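Acetyl-CoA acetyltransferase (Elizabethkingia anophelis NUHP1, PDB 6BN2) catalyses the thiolase condensation of two acetyl-CoA molecules to acetoacetyl-CoA with release of free CoA. Local coordinates at the interface of chains A and B. Residues are numbered along the deposited sequence; one frame, centred on the assembly and turned at random. Chains: chain A/B, Acetyl-CoA acetyltransferase.

All four contacts belong to one two-fold interface between chains A and B of a protein that is a homotetramer; contacts 1, 3 and 4 recur with the chains exchanged, while contact 2 straddles the two-fold axis and contains its own twin. Contact 2 pairs strand 89-93 of both chains edge to edge. Between centres of C-alpha atoms, contacts 2 and 3 are about 14 Å apart. Contacts 2 and 4 are about 17 Å apart, and contacts 1 and 4, the farthest pair, about 31 Å. B:Gln71 of contact 3 lies two residues before B:Pro73 of contact 2. The centre of contact 3 is about 9 Å from A:Cys386, so dimer packing and the catalytic centre are close neighbours.

Contact 1: the interface of chains A and B. Residues chain A 25-26, 126-127; chain B 136-137.
The ring of A:Phe25 points its CZ tip at B:Arg136, carries CG of A:Met26 over one face, offset toward the rim, and has the backbone carbonyl carbon of A:Met126 at its edge. In this thiolase dimer the patch joins two loop residues and the 3-10 helix 126-128 of one subunit to a loop of the other. A:Phe25 CZ lies 3.9 Å from CD of B:Arg136, and the ring and guanidinium planes are 61° apart, so the guanidinium is not stacked on the ring. The arginine chain, extended from CG to NE, crosses both A:Phe25 and A:Met26 at about a right angle, and CD of B:Arg136 also passes 3.5 Å from the carbonyl O of A:Ser127.

A:Met26 is bent at chi2 and chi3 (-60° and -63°), which carries its methyl CE toward the amide of B:Asn137, tip to tip, with OD1 3.4 Å from CE. The same CE touches CB of B:Arg136. On the chain A side, the backbone N of A:Met26 gives a hydrogen bond of 2.8 Å to the hydroxyl OG of A:Ser127, tying the loop to the 3-10 helix. Polar linkage between the chains here runs through water 1, which lies 3.0 Å from ND2 of B:Asn137 and 3.2 Å from O of A:Ser127.

Contact 2: the interface of chains A and B. Residues chain A 64, 66, 73, 91, 93; chain B 64, 66, 73, 91, 93.
A:Gln66 and B:Asn93 slide past each other in opposite directions, and their twins B:Gln66 and A:Asn93 do the same around the two-fold axis; these four residues account for most of the surface buried in the patch. The amide nitrogen ND2 of B:Asn93 donates to OE1 of A:Gln66 at 2.9 Å. The acceptor lies close to the asparagine amide plane, but the donor stands 42° above the glutamine carbonyl plane. With CG of B:Asn93 anti to its backbone N (chi1 179°), the amide reaches over to the other chain's glutamine.

Behind these side chains, the 89-93 strands meet as antiparallel partners. The N of A:Ala91 bonds to O of B:Asn93 at 2.9 Å, and the N of B:Asn93 returns to O of A:Ala91 at 2.8 Å; the twin pair completes the junction, so the sheet can run from one thiolase subunit into the next.

At the axis CD of A:Gln66 lies 4.0 Å from CD of B:Gln66, with the amide planes 41° apart. OE1 of A:Gln66 also takes up water 4, which B:Val64 O holds from the other subunit. Water 2 joins NE2 of A:Gln66 and of B:Gln66 to the carbonyl O of A:Ala91 and of B:Ala91, 3.1 Å from NE2 of A:Gln66.

Contact 3: the interface of chains A and B. Residues chain A 95, 154-157, 164, 388-389; chain B 71.
NE2 of B:Gln71, the side-chain amide nitrogen, donates to the carbonyl O of A:Gly154 at 2.9 Å, close to the C-terminal end of helix 149-155. In this thiolase, the glutamine of one subunit reaches in among residues of the other, including A:Gly388 and A:Gly389, just beyond the catalytic A:Cys386 in sequence. The oxygen lies near the plane of the glutamine amide, 12° out of it, whereas the donor sits 45° above the glycine carbonyl plane. A second, weak hydrogen bond takes NE2 of B:Gln71 to the sulphur SD of A:Met164 at 3.4 Å.

The side chain runs out with CG anti to its own backbone N (chi1 -166°) and stays extended through CD, which carries the amide in among the chain A residues. CB of B:Gln71 passes 3.4 Å from O of A:Thr156, and the side chain crosses that of A:Val95 at about a right angle, CG lying near CG1. Beyond them, CD of B:Gln71 rests on CA of A:Gly388 at 3.6 Å. The bent A:Met164 meets the amide tip to tip, with CE beside it.

Water takes up further polar groups. OE1 of B:Gln71 lies 2.7 Å from water 6, and that water is also held by the carboxylate OD1 of A:Asp157. Water 5 lies 3.0 Å from the backbone N of B:Gln71 and is shared with O of A:Thr156.

Contact 4: the interface of chains A and B. Residues chain A 101, 288-290; chain B 58, 87-88.
A:Lys101 and B:Asp58 meet tip to tip, the lysine rising from helix 98-111 of one subunit toward a loop of the other. From CB, the chain starts with CG anti to the backbone N (chi1 -174°), turns at chi2 and then runs straight through CD to CE; CE of A:Lys101 comes within 4.0 Å of OD2 of B:Asp58. At the tip, NZ of A:Lys101 bonds to OD2 of B:Asp58 at 3.0 Å in a salt bridge between the chains, the oxygen receiving it on its syn lone pair.

A second salt bridge, inside chain A, runs from NZ of A:Lys101 to OD2 of A:Asp288 on strand 281-290, at 2.7 Å. This oxygen is met on its syn side but 29° out of the carboxylate plane. The two aspartate side chains cross at about a right angle, their carboxylate planes 69° apart, and water 7 bridges them, 2.6 Å from OD2 of B:Asp58. Two acid groups so near each other are probably kept together by the shared ammonium.

Beside this charged cluster, CB of A:Asp288 packs on CG of B:Pro88 at 3.7 Å, and the methyl CB of A:Ala290 faces the carbonyl O of B:Thr87. Salt bridge and proline packing fasten strand 281-290 and helix 98-111 to the neighbouring chain, probably helping to hold the thiolase dimer together.

Contact 1: the interface of chains A and B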
ATOM      1  N   PHE A  25       1.175   7.840 -22.771  1.00 15.63           N
ATOM      2  CA  PHE A  25      -0.012   8.442 -22.164  1.00 15.37           C
ATOM      3  C   PHE A  25      -1.119   8.541 -23.209  1.00 16.59           C
ATOM      4  O   PHE A  25      -0.905   9.083 -24.302  1.00 18.88           O
ATOM      5  CB  PHE A  25       0.349   9.826 -21.624  1.00 14.99           C
ATOM      6  CG  PHE A  25      -0.702  10.446 -20.731  1.00 16.88           C
ATOM      7  CD1 PHE A  25      -1.213  11.699 -21.017  1.00 18.45           C
ATOM      8  CD2 PHE A  25      -1.156   9.779 -19.599  1.00 17.52           C
ATOM      9  CE1 PHE A  25      -2.165  12.277 -20.180  1.00 19.39           C
ATOM     10  CE2 PHE A  25      -2.107  10.356 -18.772  1.00 17.34           C
ATOM     11  CZ  PHE A  25      -2.608  11.604 -19.070  1.00 16.71           C
ATOM     12  N   MET A  26      -2.311   8.028 -22.861  1.00 18.50           N
ATOM     13  CA  MET A  26      -3.454   7.913 -23.770  0.71 20.17           C
ATOM     14  C   MET A  26      -3.117   7.091 -25.012  1.00 19.19           C
ATOM     15  O   MET A  26      -3.772   7.243 -26.062  1.00 23.00           O
ATOM     16  CB  MET A  26      -3.989   9.294 -24.173  0.71 21.76           C
ATOM     17  CG  MET A  26      -4.139  10.253 -23.009  0.71 23.01           C
ATOM     18  SD  MET A  26      -5.257   9.692 -21.734  0.71 22.72           S
ATOM     19  CE  MET A  26      -6.797   9.608 -22.633  0.71 27.26           C
ATOM     20  N   MET A 126      -1.639   5.335 -15.968  1.00 12.93           N
ATOM     21  CA  MET A 126      -1.775   6.760 -15.729  1.00 12.06           C
ATOM     22  C   MET A 126      -2.842   7.363 -16.630  1.00 15.12           C
ATOM     23  O   MET A 126      -3.500   8.329 -16.230  1.00 15.67           O
ATOM     24  CB  MET A 126      -0.407   7.413 -15.898  1.00 13.68           C
ATOM     25  CG  MET A 126       0.566   6.810 -14.875  1.00 14.17           C
ATOM     26  SD  MET A 126       2.234   7.510 -14.849  1.00 14.81           S
ATOM     27  CE  MET A 126       1.954   9.118 -14.084  1.00 15.13           C
ATOM     28  N   SER A 127      -3.073   6.755 -17.806  1.00 13.97           N
ATOM     29  CA  SER A 127      -4.125   7.219 -18.714  1.00 13.95           C
ATOM     30  C   SER A 127      -5.507   7.162 -18.069  1.00 15.99           C
ATOM     31  O   SER A 127      -6.393   7.951 -18.427  1.00 16.80           O
ATOM     32  CB  SER A 127      -4.136   6.366 -19.984  1.00 14.24           C
ATOM     33  OG  SER A 127      -2.896   6.405 -20.663  1.00 16.05           O
TER
ATOM     34  N   ARG B 136     -10.442  12.868 -19.118  1.00 21.32           N
ATOM     35  CA  ARG B 136      -9.505  12.932 -20.239  1.00 18.67           C
ATOM     36  C   ARG B 136     -10.147  12.561 -21.555  1.00 22.19           C
ATOM     37  O   ARG B 136      -9.722  13.056 -22.606  1.00 24.84           O
ATOM     38  CB  ARG B 136      -8.314  11.995 -19.979  1.00 18.53           C
ATOM     39  CG  ARG B 136      -7.660  12.275 -18.642  1.00 19.10           C
ATOM     40  CD  ARG B 136      -6.402  11.403 -18.352  1.00 18.39           C
ATOM     41  NE  ARG B 136      -6.294  11.329 -16.911  1.00 18.79           N
ATOM     42  CZ  ARG B 136      -5.846  12.317 -16.137  1.00 19.03           C
ATOM     43  NH1 ARG B 136      -5.387  13.442 -16.687  1.00 18.59           N
ATOM     44  NH2 ARG B 136      -5.870  12.185 -14.816  1.00 21.23           N
ATOM     45  N   ASN B 137     -11.149  11.692 -21.501  1.00 25.74           N
ATOM     46  CA  ASN B 137     -11.892  11.223 -22.655  1.00 29.93           C
ATOM     47  C   ASN B 137     -13.249  11.906 -22.607  1.00 33.27           C
ATOM     48  O   ASN B 137     -14.079  11.591 -21.742  1.00 39.51           O
ATOM     49  CB  ASN B 137     -12.048   9.707 -22.627  1.00 31.38           C
ATOM     50  CG  ASN B 137     -10.719   8.993 -22.618  1.00 28.69           C
ATOM     51  OD1 ASN B 137     -10.020   8.969 -23.634  1.00 28.65           O
ATOM     52  ND2 ASN B 137     -10.362   8.410 -21.480  1.00 31.15           N
TER
HETATM   53  O   HOH W   1      -8.042   6.615 -20.821  1.00 43.33           O

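Contact 2: the interface of chains A and B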
ATOM      1  N   VAL A  64       0.440   3.482  -7.370  1.00 10.47           N
ATOM      2  CA  VAL A  64       0.444   4.791  -6.722  1.00  9.73           C
ATOM      3  C   VAL A  64      -0.928   5.445  -6.797  1.00 11.96           C
ATOM      4  O   VAL A  64      -1.344   6.156  -5.865  1.00 13.34           O
ATOM      5  CB  VAL A  64       1.508   5.690  -7.360  1.00 10.36           C
ATOM      6  CG1 VAL A  64       1.470   7.085  -6.721  1.00 12.76           C
ATOM      7  CG2 VAL A  64       2.881   5.046  -7.175  1.00 11.94           C
ATOM      8  N   GLN A  66      -4.577   4.671  -7.173  1.00 11.44           N
ATOM      9  CA  GLN A  66      -5.532   3.571  -7.059  1.00 12.09           C
ATOM     10  C   GLN A  66      -6.971   3.997  -7.328  1.00 13.35           C
ATOM     11  O   GLN A  66      -7.851   3.134  -7.380  1.00 13.38           O
ATOM     12  CB  GLN A  66      -5.427   2.959  -5.659  1.00 12.36           C
ATOM     13  CG  GLN A  66      -4.008   2.394  -5.406  1.00 12.77           C
ATOM     14  CD  GLN A  66      -3.731   1.989  -3.971  1.00 15.02           C
ATOM     15  OE1 GLN A  66      -4.630   1.961  -3.130  1.00 15.24           O
ATOM     16  NE2 GLN A  66      -2.464   1.664  -3.682  1.00 13.25           N
ATOM     17  N   PRO A  73      -7.246  -3.611  -5.557  1.00 11.56           N
ATOM     18  CA  PRO A  73      -6.536  -3.705  -6.845  1.00 13.45           C
ATOM     19  C   PRO A  73      -5.533  -4.848  -6.905  1.00 13.20           C
ATOM     20  O   PRO A  73      -5.402  -5.474  -7.964  1.00 12.21           O
ATOM     21  CB  PRO A  73      -5.849  -2.336  -6.986  1.00 14.42           C
ATOM     22  CG  PRO A  73      -6.160  -1.563  -5.752  1.00 20.30           C
ATOM     23  CD  PRO A  73      -7.220  -2.262  -4.970  1.00 13.13           C
ATOM     24  N   ALA A  91      -1.725  -4.115  -1.906  1.00 10.17           N
ATOM     25  CA  ALA A  91      -1.176  -3.061  -2.759  1.00 10.08           C
ATOM     26  C   ALA A  91      -0.357  -2.091  -1.917  1.00 11.74           C
ATOM     27  O   ALA A  91      -0.760  -1.728  -0.807  1.00 12.44           O
ATOM     28  CB  ALA A  91      -2.290  -2.304  -3.501  1.00 11.02           C
ATOM     29  N   ASN A  93       2.072   1.574  -1.658  1.00 10.14           N
ATOM     30  CA  ASN A  93       2.226   2.915  -2.222  1.00  9.72           C
ATOM     31  C   ASN A  93       3.343   3.652  -1.484  1.00 11.65           C
ATOM     32  O   ASN A  93       3.136   4.207  -0.397  1.00 11.51           O
ATOM     33  CB  ASN A  93       0.905   3.674  -2.140  1.00 11.84           C
ATOM     34  CG  ASN A  93       1.006   5.086  -2.689  1.00 12.65           C
ATOM     35  OD1 ASN A  93       2.033   5.502  -3.236  1.00 12.71           O
ATOM     36  ND2 ASN A  93      -0.076   5.843  -2.535  1.00 13.26           N
TER
ATOM     37  N   VAL B  64      -7.183   2.752   2.733  1.00 10.47           N
ATOM     38  CA  VAL B  64      -7.841   2.046   1.636  1.00  9.73           C
ATOM     39  C   VAL B  64      -8.212   3.004   0.512  1.00 11.96           C
ATOM     40  O   VAL B  64      -8.167   2.636  -0.675  1.00 13.34           O
ATOM     41  CB  VAL B  64      -9.081   1.311   2.152  1.00 10.36           C
ATOM     42  CG1 VAL B  64      -9.806   0.621   0.988  1.00 12.76           C
ATOM     43  CG2 VAL B  64      -8.654   0.290   3.205  1.00 11.94           C
ATOM     44  N   GLN B  66      -7.305   6.313  -0.999  1.00 11.44           N
ATOM     45  CA  GLN B  66      -6.230   7.301  -1.030  1.00 12.09           C
ATOM     46  C   GLN B  66      -6.524   8.478  -1.953  1.00 13.35           C
ATOM     47  O   GLN B  66      -5.746   9.435  -1.971  1.00 13.38           O
ATOM     48  CB  GLN B  66      -4.931   6.616  -1.464  1.00 12.36           C
ATOM     49  CG  GLN B  66      -4.533   5.500  -0.468  1.00 12.77           C
ATOM     50  CD  GLN B  66      -3.402   4.605  -0.934  1.00 15.02           C
ATOM     51  OE1 GLN B  66      -2.756   4.866  -1.950  1.00 15.24           O
ATOM     52  NE2 GLN B  66      -3.152   3.527  -0.180  1.00 13.25           N
ATOM     53  N   PRO B  73       0.604   9.751   0.989  1.00 11.56           N
ATOM     54  CA  PRO B  73      -0.183   9.915   2.225  1.00 13.45           C
ATOM     55  C   PRO B  73       0.549   9.455   3.478  1.00 13.20           C
ATOM     56  O   PRO B  73       0.402  10.096   4.525  1.00 12.21           O
ATOM     57  CB  PRO B  73      -1.450   9.083   1.966  1.00 14.42           C
ATOM     58  CG  PRO B  73      -1.291   8.451   0.628  1.00 20.30           C
ATOM     59  CD  PRO B  73      -0.125   9.052  -0.081  1.00 13.13           C
ATOM     60  N   ALA B  91       2.385   3.505   2.359  1.00 10.17           N
ATOM     61  CA  ALA B  91       0.967   3.255   2.615  1.00 10.08           C
ATOM     62  C   ALA B  91       0.578   1.887   2.069  1.00 11.74           C
ATOM     63  O   ALA B  91       1.002   1.503   0.974  1.00 12.44           O
ATOM     64  CB  ALA B  91       0.084   4.344   1.984  1.00 11.02           C
ATOM     65  N   ASN B  93      -2.522  -1.158   1.349  1.00 10.14           N
ATOM     66  CA  ASN B  93      -3.942  -1.329   1.043  1.00  9.72           C
ATOM     67  C   ASN B  93      -4.248  -2.815   0.861  1.00 11.65           C
ATOM     68  O   ASN B  93      -4.018  -3.392  -0.209  1.00 11.51           O
ATOM     69  CB  ASN B  93      -4.311  -0.526  -0.202  1.00 11.84           C
ATOM     70  CG  ASN B  93      -5.771  -0.682  -0.588  1.00 12.65           C
ATOM     71  OD1 ASN B  93      -6.569  -1.309   0.117  1.00 12.71           O
ATOM     72  ND2 ASN B  93      -6.129  -0.108  -1.732  1.00 13.26           N
TER
HETATM   73  O   HOH W   2      -1.281   1.184  -0.881  0.50 12.80           O
HETATM   74  O   HOH W   3      -3.511   5.739  -4.463  1.00 14.98           O
HETATM   75  O   HOH W   4      -6.702   3.702  -2.561  1.00 14.98           O

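Contact 3: the interface of chains A and B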
ATOM      1  N   VAL A  95       4.901   5.929  -3.607  1.00 10.59           N
ATOM      2  CA  VAL A  95       4.973   6.732  -4.835  1.00 11.25           C
ATOM      3  C   VAL A  95       5.876   5.999  -5.823  1.00 10.54           C
ATOM      4  O   VAL A  95       5.725   4.787  -5.998  1.00 11.93           O
ATOM      5  CB  VAL A  95       5.426   8.194  -4.572  1.00 10.23           C
ATOM      6  CG1 VAL A  95       4.799   9.122  -5.634  1.00 13.10           C
ATOM      7  CG2 VAL A  95       4.968   8.655  -3.174  1.00 13.15           C
ATOM      8  N   GLY A 154      -0.175  12.260  -7.737  1.00 14.52           N
ATOM      9  CA  GLY A 154       1.041  11.704  -8.311  1.00 15.16           C
ATOM     10  C   GLY A 154       2.203  12.677  -8.411  1.00 17.76           C
ATOM     11  O   GLY A 154       3.327  12.337  -8.019  1.00 18.24           O
ATOM     12  N   LEU A 155       1.954  13.884  -8.924  1.00 15.72           N
ATOM     13  CA  LEU A 155       3.028  14.735  -9.442  1.00 16.33           C
ATOM     14  C   LEU A 155       3.228  16.048  -8.694  1.00 20.56           C
ATOM     15  O   LEU A 155       4.137  16.814  -9.052  1.00 21.30           O
ATOM     16  CB  LEU A 155       2.775  15.057 -10.921  1.00 19.93           C
ATOM     17  CG  LEU A 155       2.557  13.811 -11.783  1.00 26.82           C
ATOM     18  CD1 LEU A 155       2.184  14.215 -13.205  1.00 28.14           C
ATOM     19  CD2 LEU A 155       3.782  12.913 -11.755  1.00 28.84           C
ATOM     20  N   THR A 156       2.419  16.347  -7.689  1.00 16.04           N
ATOM     21  CA  THR A 156       2.522  17.614  -6.975  1.00 17.12           C
ATOM     22  C   THR A 156       3.085  17.369  -5.580  1.00 18.58           C
ATOM     23  O   THR A 156       2.562  16.540  -4.829  1.00 18.19           O
ATOM     24  CB  THR A 156       1.158  18.297  -6.871  1.00 19.85           C
ATOM     25  OG1 THR A 156       0.689  18.599  -8.191  1.00 21.15           O
ATOM     26  CG2 THR A 156       1.276  19.595  -6.093  1.00 23.29           C
ATOM     27  N   ASP A 157       4.146  18.090  -5.232  1.00 17.79           N
ATOM     28  CA  ASP A 157       4.658  18.022  -3.866  1.00 16.48           C
ATOM     29  C   ASP A 157       3.663  18.666  -2.905  1.00 17.74           C
ATOM     30  O   ASP A 157       3.210  19.796  -3.126  1.00 18.20           O
ATOM     31  CB  ASP A 157       6.017  18.720  -3.784  1.00 17.12           C
ATOM     32  CG  ASP A 157       6.569  18.736  -2.373  1.00 20.79           C
ATOM     33  OD1 ASP A 157       6.819  17.642  -1.816  1.00 19.94           O
ATOM     34  OD2 ASP A 157       6.747  19.840  -1.823  1.00 23.15           O
ATOM     35  N   MET A 164       6.673  18.109  -9.437  1.00 20.11           N
ATOM     36  CA  MET A 164       7.979  17.454  -9.335  1.00 20.64           C
ATOM     37  C   MET A 164       9.009  18.092 -10.251  1.00 20.89           C
ATOM     38  O   MET A 164      10.196  18.143  -9.908  1.00 19.50           O
ATOM     39  CB  MET A 164       7.868  15.970  -9.689  1.00 19.10           C
ATOM     40  CG  MET A 164       6.921  15.171  -8.801  1.00 23.51           C
ATOM     41  SD  MET A 164       7.572  14.819  -7.159  1.00 28.19           S
ATOM     42  CE  MET A 164       6.909  16.205  -6.246  1.00 23.45           C
ATOM     43  N   GLY A 388       8.355  10.717  -4.338  1.00 14.39           N
ATOM     44  CA  GLY A 388       7.811  11.939  -3.773  1.00 14.68           C
ATOM     45  C   GLY A 388       7.749  11.879  -2.257  1.00 14.45           C
ATOM     46  O   GLY A 388       7.563  10.820  -1.660  1.00 15.79           O
ATOM     47  N   GLY A 389       7.903  13.043  -1.635  1.00 14.16           N
ATOM     48  CA  GLY A 389       7.990  13.120  -0.194  1.00 17.71           C
ATOM     49  C   GLY A 389       9.409  13.086   0.322  1.00 16.04           C
ATOM     50  O   GLY A 389       9.619  13.282   1.531  1.00 17.58           O
TER
ATOM     51  N   GLN B  71       0.030  13.593  -2.556  1.00 11.62           N
ATOM     52  CA  GLN B  71       1.168  12.709  -2.770  1.00 12.40           C
ATOM     53  C   GLN B  71       1.657  12.099  -1.457  1.00 14.80           C
ATOM     54  O   GLN B  71       1.760  12.786  -0.442  1.00 13.87           O
ATOM     55  CB  GLN B  71       2.299  13.500  -3.427  1.00 13.12           C
ATOM     56  CG  GLN B  71       3.390  12.602  -3.993  1.00 12.74           C
ATOM     57  CD  GLN B  71       4.581  13.399  -4.490  1.00 13.02           C
ATOM     58  OE1 GLN B  71       5.241  14.089  -3.730  1.00 16.23           O
ATOM     59  NE2 GLN B  71       4.869  13.287  -5.786  1.00 16.59           N
TER
HETATM   60  O   HOH W   5       0.035  16.432  -3.615  1.00 16.62           O
HETATM   61  O   HOH W   6       5.031  15.491  -1.378  1.00 17.38           O

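Contact 4: the interface of chains A and B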
ATOM      1  N   LYS A 101       9.684  -1.178  -3.290  1.00 11.83           N
ATOM      2  CA  LYS A 101       9.299  -1.444  -1.906  1.00 11.90           C
ATOM      3  C   LYS A 101       8.503  -2.739  -1.810  1.00 11.18           C
ATOM      4  O   LYS A 101       8.654  -3.497  -0.848  1.00 11.73           O
ATOM      5  CB  LYS A 101       8.490  -0.260  -1.367  1.00 12.02           C
ATOM      6  CG  LYS A 101       8.138  -0.361   0.134  1.00 10.40           C
ATOM      7  CD  LYS A 101       9.397  -0.446   1.012  1.00 12.21           C
ATOM      8  CE  LYS A 101       9.001  -0.316   2.501  1.00 13.57           C
ATOM      9  NZ  LYS A 101      10.229  -0.346   3.368  1.00 15.30           N
ATOM     10  N   ASP A 288      15.920   1.728   2.407  1.00 14.78           N
ATOM     11  CA  ASP A 288      15.218   2.974   2.146  1.00 13.63           C
ATOM     12  C   ASP A 288      16.001   4.118   2.775  1.00 14.08           C
ATOM     13  O   ASP A 288      16.671   3.945   3.801  1.00 16.46           O
ATOM     14  CB  ASP A 288      13.811   2.970   2.753  1.00 14.33           C
ATOM     15  CG  ASP A 288      12.937   1.860   2.216  1.00 21.38           C
ATOM     16  OD1 ASP A 288      12.689   1.843   1.001  1.00 18.32           O
ATOM     17  OD2 ASP A 288      12.530   0.969   3.008  1.00 28.13           O
ATOM     18  N   ALA A 289      15.868   5.305   2.191  1.00 12.27           N
ATOM     19  CA  ALA A 289      16.378   6.505   2.845  1.00 13.36           C
ATOM     20  C   ALA A 289      15.450   7.662   2.509  1.00 13.26           C
ATOM     21  O   ALA A 289      14.673   7.594   1.559  1.00 14.52           O
ATOM     22  CB  ALA A 289      17.812   6.826   2.395  1.00 17.74           C
ATOM     23  N   ALA A 290      15.527   8.730   3.298  1.00 14.02           N
ATOM     24  CA  ALA A 290      14.719   9.900   2.981  1.00 13.92           C
ATOM     25  C   ALA A 290      15.448  11.169   3.382  1.00 15.91           C
ATOM     26  O   ALA A 290      16.285  11.169   4.289  1.00 15.22           O
ATOM     27  CB  ALA A 290      13.345   9.825   3.680  1.00 15.74           C
TER
ATOM     28  N   ASP B  58      10.982   3.428   9.959  1.00 13.58           N
ATOM     29  CA  ASP B  58      10.033   3.253   8.866  1.00 14.16           C
ATOM     30  C   ASP B  58       8.652   3.484   9.456  1.00 15.38           C
ATOM     31  O   ASP B  58       8.459   3.431  10.675  1.00 13.10           O
ATOM     32  CB  ASP B  58      10.137   1.853   8.230  1.00 12.62           C
ATOM     33  CG  ASP B  58       9.842   1.853   6.723  1.00 17.32           C
ATOM     34  OD1 ASP B  58       9.091   2.730   6.239  1.00 15.69           O
ATOM     35  OD2 ASP B  58      10.349   0.937   6.032  1.00 17.13           O
ATOM     36  N   THR B  87      12.765   9.950   7.718  1.00 14.09           N
ATOM     37  CA  THR B  87      11.974   8.749   7.987  1.00 12.76           C
ATOM     38  C   THR B  87      11.327   8.208   6.716  1.00 12.10           C
ATOM     39  O   THR B  87      10.435   8.870   6.160  1.00 14.32           O
ATOM     40  CB  THR B  87      10.875   9.051   9.000  1.00 14.85           C
ATOM     41  OG1 THR B  87      11.423   9.802  10.092  1.00 16.90           O
ATOM     42  CG2 THR B  87      10.266   7.746   9.534  1.00 14.50           C
ATOM     43  N   PRO B  88      11.673   6.999   6.268  1.00 12.03           N
ATOM     44  CA  PRO B  88      10.919   6.374   5.161  1.00 11.39           C
ATOM     45  C   PRO B  88       9.474   6.082   5.549  1.00 11.48           C
ATOM     46  O   PRO B  88       9.167   5.808   6.713  1.00 14.42           O
ATOM     47  CB  PRO B  88      11.681   5.067   4.906  1.00 12.77           C
ATOM     48  CG  PRO B  88      13.090   5.364   5.420  1.00 13.93           C
ATOM     49  CD  PRO B  88      12.833   6.187   6.669  1.00 14.50           C
TER
HETATM   50  O   HOH W   7      12.951   1.056   5.639  1.00 33.02           O